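Local coordinates for acetyltransferase (Agrobacterium tumefaciens str., PDB 2DXQ), which probably transfers an acetyl group from acetyl-CoA to an acceptor, as a member of the GNAT acetyltransferase family, at the interface of chains A and B. Residues are numbered along the deposited sequence; one frame, centred on the assembly and turned at random. Chains: chain A/B, Acetyltransferase.

Contact 1: the interface of chains A and B. Residues chain A 83, 118-121, 142; chain B 121, 145-146.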
# COMPACT_ATOMS: atom_id res chain seq x y z
N PHE A 83 -4.30 -1.94 1.16
CA PHE A 83 -3.95 -2.22 -0.23
C PHE A 83 -4.00 -3.71 -0.46
O PHE A 83 -3.78 -4.52 0.47
CB PHE A 83 -2.51 -1.80 -0.51
CG PHE A 83 -2.27 -0.32 -0.41
CD1 PHE A 83 -2.49 0.50 -1.50
CD2 PHE A 83 -1.79 0.22 0.77
CE1 PHE A 83 -2.26 1.87 -1.41
CE2 PHE A 83 -1.54 1.59 0.87
CZ PHE A 83 -1.77 2.42 -0.23
N VAL A 118 -10.30 0.00 0.35
CA VAL A 118 -9.26 -0.93 -0.08
C VAL A 118 -8.81 -0.47 -1.47
O VAL A 118 -9.64 -0.25 -2.33
CB VAL A 118 -9.79 -2.39 -0.14
CG1 VAL A 118 -8.67 -3.34 -0.56
CG2 VAL A 118 -10.34 -2.80 1.23
N MSE A 119 -7.50 -0.36 -1.67
CA MSE A 119 -6.95 0.14 -2.94
C MSE A 119 -6.10 -0.91 -3.64
O MSE A 119 -5.53 -1.79 -3.00
CB MSE A 119 -6.09 1.38 -2.67
CG MSE A 119 -6.91 2.57 -2.20
SE MSE A 119 -5.72 3.98 -1.56
CE MSE A 119 -5.19 3.15 0.09
N LEU A 120 -5.97 -0.78 -4.95
CA LEU A 120 -5.15 -1.69 -5.72
C LEU A 120 -4.65 -0.96 -6.94
O LEU A 120 -5.40 -0.21 -7.55
CB LEU A 120 -5.97 -2.92 -6.12
CG LEU A 120 -5.23 -3.97 -6.95
CD1 LEU A 120 -5.67 -5.38 -6.56
CD2 LEU A 120 -5.44 -3.72 -8.44
N LEU A 121 -3.38 -1.18 -7.28
CA LEU A 121 -2.76 -0.61 -8.47
C LEU A 121 -2.28 -1.73 -9.37
O LEU A 121 -1.60 -2.65 -8.92
CB LEU A 121 -1.56 0.27 -8.09
CG LEU A 121 -1.89 1.66 -7.57
CD1 LEU A 121 -0.64 2.54 -7.62
CD2 LEU A 121 -2.98 2.28 -8.41
N LYS A 142 -9.64 5.85 -9.27
CA LYS A 142 -8.42 6.50 -8.78
C LYS A 142 -7.31 6.38 -9.81
O LYS A 142 -7.33 5.48 -10.66
CB LYS A 142 -7.96 5.91 -7.44
CG LYS A 142 -8.98 6.06 -6.29
CD LYS A 142 -9.27 7.54 -5.97
CE LYS A 142 -10.45 7.66 -5.00
NZ LYS A 142 -10.92 9.07 -4.89
N LEU B 121 -1.68 6.36 -5.03
CA LEU B 121 -2.99 6.50 -5.67
C LEU B 121 -3.55 7.85 -5.31
O LEU B 121 -3.48 8.30 -4.14
CB LEU B 121 -3.97 5.42 -5.20
CG LEU B 121 -3.66 3.97 -5.59
CD1 LEU B 121 -2.78 3.28 -4.55
CD2 LEU B 121 -4.96 3.18 -5.77
N PHE B 145 -7.57 1.27 -8.64
CA PHE B 145 -8.89 0.73 -8.27
C PHE B 145 -9.14 0.95 -6.79
O PHE B 145 -8.21 0.92 -5.98
CB PHE B 145 -8.96 -0.77 -8.58
CG PHE B 145 -8.96 -1.09 -10.05
CD1 PHE B 145 -10.17 -1.27 -10.74
CD2 PHE B 145 -7.77 -1.23 -10.75
CE1 PHE B 145 -10.18 -1.57 -12.11
CE2 PHE B 145 -7.77 -1.53 -12.12
CZ PHE B 145 -8.97 -1.70 -12.80
N GLN B 146 -10.41 1.13 -6.41
CA GLN B 146 -10.72 1.30 -5.01
C GLN B 146 -12.11 0.79 -4.73
O GLN B 146 -12.97 0.82 -5.59
CB GLN B 146 -10.62 2.79 -4.64
CG GLN B 146 -10.84 3.11 -3.18
CD GLN B 146 -10.37 4.50 -2.83
OE1 GLN B 146 -9.18 4.82 -2.95
NE2 GLN B 146 -11.29 5.34 -2.41

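Contact 2: the interface of chains A and B. Residues chain A 146-147; chain B 104, 107, 111, 136-137.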
# COMPACT_ATOMS: atom_id res chain seq x y z
N GLN A 146 3.68 5.99 -10.18
CA GLN A 146 4.79 5.13 -9.78
C GLN A 146 6.14 5.71 -10.20
O GLN A 146 6.27 6.32 -11.26
CB GLN A 146 4.57 3.75 -10.42
CG GLN A 146 5.74 2.82 -10.28
CD GLN A 146 5.58 1.59 -11.15
OE1 GLN A 146 5.08 1.65 -12.29
NE2 GLN A 146 5.99 0.47 -10.62
N ILE A 147 7.14 5.52 -9.35
CA ILE A 147 8.51 5.83 -9.72
C ILE A 147 9.31 4.58 -9.39
O ILE A 147 9.05 3.91 -8.39
CB ILE A 147 9.02 7.13 -9.01
CG1 ILE A 147 10.41 7.55 -9.51
CG2 ILE A 147 8.94 7.03 -7.46
CD1 ILE A 147 10.85 8.89 -8.92
N ARG B 104 9.65 13.96 -2.10
CA ARG B 104 10.96 13.54 -2.62
C ARG B 104 11.81 12.87 -1.54
O ARG B 104 12.51 11.88 -1.83
CB ARG B 104 11.71 14.72 -3.23
CG ARG B 104 11.12 15.21 -4.57
CD ARG B 104 11.33 14.22 -5.71
NE ARG B 104 12.68 13.64 -5.68
CZ ARG B 104 13.07 12.58 -6.38
NH1 ARG B 104 12.22 11.95 -7.20
NH2 ARG B 104 14.31 12.14 -6.25
N ILE B 107 10.41 9.33 -1.19
CA ILE B 107 10.91 8.52 -2.33
C ILE B 107 12.37 8.10 -2.10
O ILE B 107 12.71 6.92 -2.25
CB ILE B 107 10.81 9.28 -3.67
CG1 ILE B 107 9.35 9.61 -4.00
CG2 ILE B 107 11.43 8.46 -4.81
CD1 ILE B 107 9.19 10.58 -5.22
N PHE B 111 13.96 4.35 -1.76
CA PHE B 111 15.01 3.87 -2.66
C PHE B 111 16.28 3.49 -1.89
O PHE B 111 16.96 2.54 -2.26
CB PHE B 111 15.34 4.88 -3.76
CG PHE B 111 14.30 4.97 -4.86
CD1 PHE B 111 13.32 4.00 -5.02
CD2 PHE B 111 14.34 6.03 -5.77
CE1 PHE B 111 12.38 4.08 -6.05
CE2 PHE B 111 13.40 6.13 -6.80
CZ PHE B 111 12.42 5.14 -6.94
N CYS B 136 7.35 15.56 -9.10
CA CYS B 136 8.15 14.80 -8.12
C CYS B 136 8.85 13.60 -8.74
O CYS B 136 9.61 12.92 -8.05
CB CYS B 136 7.26 14.32 -6.95
SG CYS B 136 6.55 15.62 -5.95
N GLY B 137 8.58 13.33 -10.02
CA GLY B 137 9.19 12.21 -10.74
C GLY B 137 8.31 10.98 -10.98
O GLY B 137 8.79 9.97 -11.52

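Contact 3: the interface of chains A and B. Residues chain A 111, 116-118; chain B 146-148.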
# COMPACT_ATOMS: atom_id res chain seq x y z
N PHE A 111 -12.43 -5.03 5.26
CA PHE A 111 -13.64 -4.39 5.77
C PHE A 111 -14.01 -4.89 7.17
O PHE A 111 -14.46 -4.11 8.02
CB PHE A 111 -14.81 -4.54 4.81
CG PHE A 111 -14.70 -3.67 3.56
CD1 PHE A 111 -13.99 -2.47 3.58
CD2 PHE A 111 -15.34 -4.05 2.39
CE1 PHE A 111 -13.90 -1.67 2.44
CE2 PHE A 111 -15.26 -3.25 1.24
CZ PHE A 111 -14.54 -2.06 1.26
N TYR A 116 -11.79 1.71 5.85
CA TYR A 116 -12.79 2.48 5.12
C TYR A 116 -12.68 2.34 3.60
O TYR A 116 -13.64 2.58 2.87
CB TYR A 116 -12.79 3.95 5.56
CG TYR A 116 -11.64 4.80 5.06
CD1 TYR A 116 -10.47 4.91 5.79
CD2 TYR A 116 -11.77 5.53 3.88
CE1 TYR A 116 -9.42 5.72 5.34
CE2 TYR A 116 -10.72 6.33 3.43
CZ TYR A 116 -9.56 6.42 4.17
OH TYR A 116 -8.52 7.22 3.74
N LYS A 117 -11.50 1.96 3.13
CA LYS A 117 -11.29 1.73 1.71
C LYS A 117 -10.23 0.65 1.50
O LYS A 117 -9.40 0.39 2.39
CB LYS A 117 -10.87 3.02 1.00
CG LYS A 117 -9.48 3.49 1.38
CD LYS A 117 -9.09 4.78 0.64
CE LYS A 117 -7.85 5.37 1.29
NZ LYS A 117 -7.33 6.56 0.52
N VAL A 118 -10.30 0.00 0.35
CA VAL A 118 -9.26 -0.93 -0.08
C VAL A 118 -8.81 -0.47 -1.47
O VAL A 118 -9.64 -0.25 -2.33
CB VAL A 118 -9.79 -2.39 -0.14
CG1 VAL A 118 -8.67 -3.34 -0.56
CG2 VAL A 118 -10.34 -2.80 1.23
N GLN B 146 -10.41 1.13 -6.41
CA GLN B 146 -10.72 1.30 -5.01
C GLN B 146 -12.11 0.79 -4.73
O GLN B 146 -12.97 0.82 -5.59
CB GLN B 146 -10.62 2.79 -4.64
CG GLN B 146 -10.84 3.11 -3.18
CD GLN B 146 -10.37 4.50 -2.83
OE1 GLN B 146 -9.18 4.82 -2.95
NE2 GLN B 146 -11.29 5.34 -2.41
N ILE B 147 -12.31 0.31 -3.51
CA ILE B 147 -13.65 -0.02 -3.03
C ILE B 147 -13.76 0.57 -1.64
O ILE B 147 -12.79 0.57 -0.88
CB ILE B 147 -13.93 -1.55 -3.07
CG1 ILE B 147 -15.39 -1.86 -2.66
CG2 ILE B 147 -12.93 -2.33 -2.22
CD1 ILE B 147 -15.75 -3.36 -2.84
N ARG B 148 -14.94 1.09 -1.31
CA ARG B 148 -15.14 1.78 -0.05
C ARG B 148 -16.30 1.16 0.73
O ARG B 148 -17.16 0.50 0.15
CB ARG B 148 -15.41 3.26 -0.30
CG ARG B 148 -14.26 4.01 -0.96
CD ARG B 148 -14.58 5.49 -1.22
NE ARG B 148 -14.53 6.28 0.01
CZ ARG B 148 -13.47 6.98 0.42
NH1 ARG B 148 -12.35 7.00 -0.28
NH2 ARG B 148 -13.54 7.66 1.56
O HOH W 1 -7.56 7.01 -2.45

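Contact 4: the interface of chains A and B. Residues chain A 69, 85-86; chain B 71, 73, 81, 83, 119.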
# COMPACT_ATOMS: atom_id res chain seq x y z
N LEU A 69 -2.65 -5.71 2.82
CA LEU A 69 -1.85 -4.84 3.69
C LEU A 69 -2.81 -3.89 4.38
O LEU A 69 -3.41 -3.02 3.75
CB LEU A 69 -0.83 -4.05 2.87
CG LEU A 69 -0.00 -4.82 1.83
CD1 LEU A 69 0.77 -3.85 0.94
CD2 LEU A 69 0.96 -5.78 2.54
N GLU A 85 -2.07 -6.51 -3.00
CA GLU A 85 -0.90 -6.62 -3.88
C GLU A 85 -0.61 -8.05 -4.29
O GLU A 85 -1.13 -9.00 -3.70
CB GLU A 85 0.34 -6.03 -3.19
CG GLU A 85 0.57 -4.54 -3.51
CD GLU A 85 0.89 -4.32 -4.98
OE1 GLU A 85 1.16 -5.32 -5.69
OE2 GLU A 85 0.84 -3.16 -5.45
N ASN A 86 0.22 -8.18 -5.32
CA ASN A 86 0.71 -9.46 -5.82
C ASN A 86 -0.37 -10.51 -6.00
O ASN A 86 -0.30 -11.63 -5.48
CB ASN A 86 1.88 -9.97 -5.00
CG ASN A 86 3.10 -9.07 -5.14
OD1 ASN A 86 3.35 -8.52 -6.22
ND2 ASN A 86 3.83 -8.89 -4.05
N VAL B 71 7.16 -2.07 2.28
CA VAL B 71 6.50 -3.36 2.42
C VAL B 71 7.43 -4.52 2.02
O VAL B 71 8.00 -4.51 0.93
CB VAL B 71 5.25 -3.40 1.50
CG1 VAL B 71 4.39 -4.65 1.78
CG2 VAL B 71 4.41 -2.08 1.64
N ASN B 73 8.48 -8.15 0.61
CA ASN B 73 8.00 -8.66 -0.66
C ASN B 73 8.90 -9.74 -1.23
O ASN B 73 10.12 -9.65 -1.12
CB ASN B 73 7.94 -7.47 -1.64
CG ASN B 73 7.54 -7.89 -3.03
OD1 ASN B 73 6.49 -8.49 -3.22
ND2 ASN B 73 8.40 -7.60 -4.01
N TYR B 81 8.86 -2.93 -1.80
CA TYR B 81 8.25 -1.83 -2.55
C TYR B 81 7.61 -0.89 -1.54
O TYR B 81 7.50 -1.22 -0.34
CB TYR B 81 7.23 -2.33 -3.60
CG TYR B 81 6.10 -3.15 -3.02
CD1 TYR B 81 6.19 -4.54 -2.95
CD2 TYR B 81 4.93 -2.55 -2.54
CE1 TYR B 81 5.17 -5.32 -2.40
CE2 TYR B 81 3.90 -3.32 -1.97
CZ TYR B 81 4.03 -4.70 -1.92
OH TYR B 81 3.03 -5.46 -1.38
N PHE B 83 4.59 2.45 -0.67
CA PHE B 83 3.47 3.34 -1.01
C PHE B 83 3.69 4.66 -0.29
O PHE B 83 4.31 4.69 0.77
CB PHE B 83 2.14 2.79 -0.53
CG PHE B 83 1.69 1.55 -1.24
CD1 PHE B 83 1.03 1.64 -2.47
CD2 PHE B 83 1.89 0.29 -0.67
CE1 PHE B 83 0.60 0.48 -3.13
CE2 PHE B 83 1.46 -0.87 -1.34
CZ PHE B 83 0.81 -0.76 -2.55
N MSE B 119 4.88 3.69 -5.10
CA MSE B 119 3.58 3.91 -5.74
C MSE B 119 2.70 4.82 -4.92
O MSE B 119 2.85 4.94 -3.71
CB MSE B 119 2.84 2.57 -5.94
CG MSE B 119 3.59 1.60 -6.80
SE MSE B 119 2.65 -0.09 -6.83
CE MSE B 119 3.15 -0.74 -5.08

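Contact 1: the interface of chains A and B
In both copies of Leu121, CG stands opposite its own carbonyl carbon, but chi2 is -164° in A:Leu121 and 89° in B:Leu121, and with these unlike branches the two side chains slide past each other in opposite directions. Here two copies of a GNAT-family acetyltransferase meet across the two-fold axis of the deposited, possibly biological, dimer, beside an antiparallel strand pairing of A 117-122 with B 143-148. The leucine fit is tight: CD2 of A:Leu121 lies 3.4 Å from CG of B:Leu121. The other branch of B:Leu121, CD1, comes to the ring edge of A:Phe83, in the ring plane and 3.5 Å from CE1, while CE of selenomethionine A:Met119 sits over one face of that ring, toward its rim. CD2 of B:Leu121 rests 3.8 Å from CB of A:Met119. The strands are tied by backbone bonds in both directions, from A:Leu120 N to B:Phe145 O (3.0 Å) and from B:Phe145 N to A:Leu120 O (2.8 Å). One residue on, the extended side chain of B:Gln146 runs alongside A:Met119, its amide oxygen OE1 3.3 Å from CG. A:Lys142 crosses the same amide obliquely with its aliphatic stretch, CE lying 3.6 Å from NE2 of B:Gln146.

Contact 2: the interface of chains A and B
A:Ile147 pushes its whole side chain against chain B, with the backbone carbonyl of B:Gly137 along one flank and the ring of B:Phe111 at another. It sits in strand 143-148 of chain A; its partners belong to helix 98-112 of chain B and to the loop after helix 127-135, both part of the GNAT fold of the other subunit. The longer branch of the isoleucine, with CG1 of A:Ile147 anti to the backbone N (chi1 -174°), runs past the glycine: CD1 and CG1 of A:Ile147 both lie close to O of B:Gly137, CD1 at 3.5 Å. That oxygen therefore meets a hydrocarbon surface on this side, and the contact with it is one of packing. The short branch turns to the helix instead. CG2 of A:Ile147 lies 4.0 Å from CZ of B:Phe111, whose ring approaches obliquely and presents its edge, in plane, to the backbone carbonyl carbon of A:Ile147. One helical turn earlier, B:Ile107 crosses A:Ile147 at about a right angle, the two CG2 methyls 3.9 Å apart. Beyond CD1 lies the guanidinium of B:Arg104, also crossing nearly at a right angle; NH1 of B:Arg104 is 3.8 Å from CD1 of A:Ile147. The arginine, bent at chi2 and chi3, is held within its own chain, which probably steadies the guanidinium beside A:Ile147: NH1 of B:Arg104 donates to the carbonyl O of B:Cys136 at 2.9 Å, the oxygen lying near the guanidinium plane.

Contact 3: the interface of chains A and B
CG2 of B:Ile147 touches both CB of A:Val118 and CZ at the rim of A:Phe111, each at 3.8 Å. CG1 is anti to the backbone N (chi1 -176°), which puts CG2 in the crowded position between N and carbonyl carbon and sends CG1 and CD1 along CE2 of the phenyl ring. A:Phe111, from helix 98-112, turns its edge to the strand, the carbonyl carbon of B:Ile147 lying in the ring plane. Around this centre the C-terminal strand of chain B, residues 143-148, is zipped antiparallel to strand 117-122 of chain A, an extension of the neighbour's GNAT sheet. Two backbone bonds join the same residue pair: A:Val118 N gives to B:Ile147 O (2.8 Å), and B:Ile147 N to A:Val118 O (3.0 Å). Farther out, the side chain of B:Arg148 runs beside A:Tyr116 in the same direction. NH2 of B:Arg148 lies 3.6 Å from CE2 of A:Tyr116, with guanidinium and ring planes 61° apart, so the groups meet inclined and not as a flat stack. The neighbouring side chain of A:Lys117, extended beyond CG, covers part of one face of the tyrosine ring and passes CD over the amide of B:Gln146, 3.7 Å from CD of the glutamine. At the rim the side-chain amine NZ of A:Lys117 lies 3.0 Å from water 1, and the same water lies 2.8 Å from the amide oxygen OE1 of B:Gln146.

Contact 4: the interface of chains A and B
Strands 61-71 and 81-88 of chain A, carrying A:Leu69, A:Glu85 and A:Asn86, face strands 61-71, 81-89 and 117-123 of chain B and the loop at B:Asn73, so the sheets of the two GNAT subunits meet through their side chains. A:Leu69 and B:Val71 reach toward each other tip to tip, CD2 3.7 Å from CG1, and the other leucine methyl, CD1, lies 3.8 Å from CE2 of B:Phe83. B:Tyr81, with CG placed between its backbone N and carbonyl carbon (chi1 58°), sends its ring past A:Glu85 in the opposite direction. The phenol OH of B:Tyr81 lies against the aliphatic part of A:Glu85, 3.3 Å from CB. CG of A:Glu85 lies in the ring plane of B:Phe83, at its edge. OE2 of A:Glu85 is 3.4 Å from the methyl CE of selenomethionine B:Met119. OE1 of A:Glu85 accepts a hydrogen bond from the backbone N of A:Asn86 (3.0 Å), on its anti side and 23° out of the carboxylate plane, which probably steadies the glutamate, bent at chi2, with OE2 toward the apolar groups. At the far end the amides of A:Asn86 and B:Asn73 cross with their planes slightly inclined, and ND2 of A:Asn86 donates to OD1 of B:Asn73 in a short but bent bond (2.8 Å, 131° at H).

Contact 1 and contact 3 are neighbours, their C-alpha centres about 8 Å apart, and they share A:Val118 and B:Gln146: both belong to one antiparallel pairing of A 117-122 with B 143-148. Contact 4 lies about 11 Å from contact 1, where strands 61-71 and 81-88 of chain A face chain B. Contact 2, about 25 Å from contact 3, uses Ile147 of chain A and Phe111 of chain B, the same residues as contact 3 with chains exchanged. The two-fold symmetry thus lets each C-terminal strand pack on its partner, an arrangement consistent with a dimer, although the structure alone does not prove it in solution.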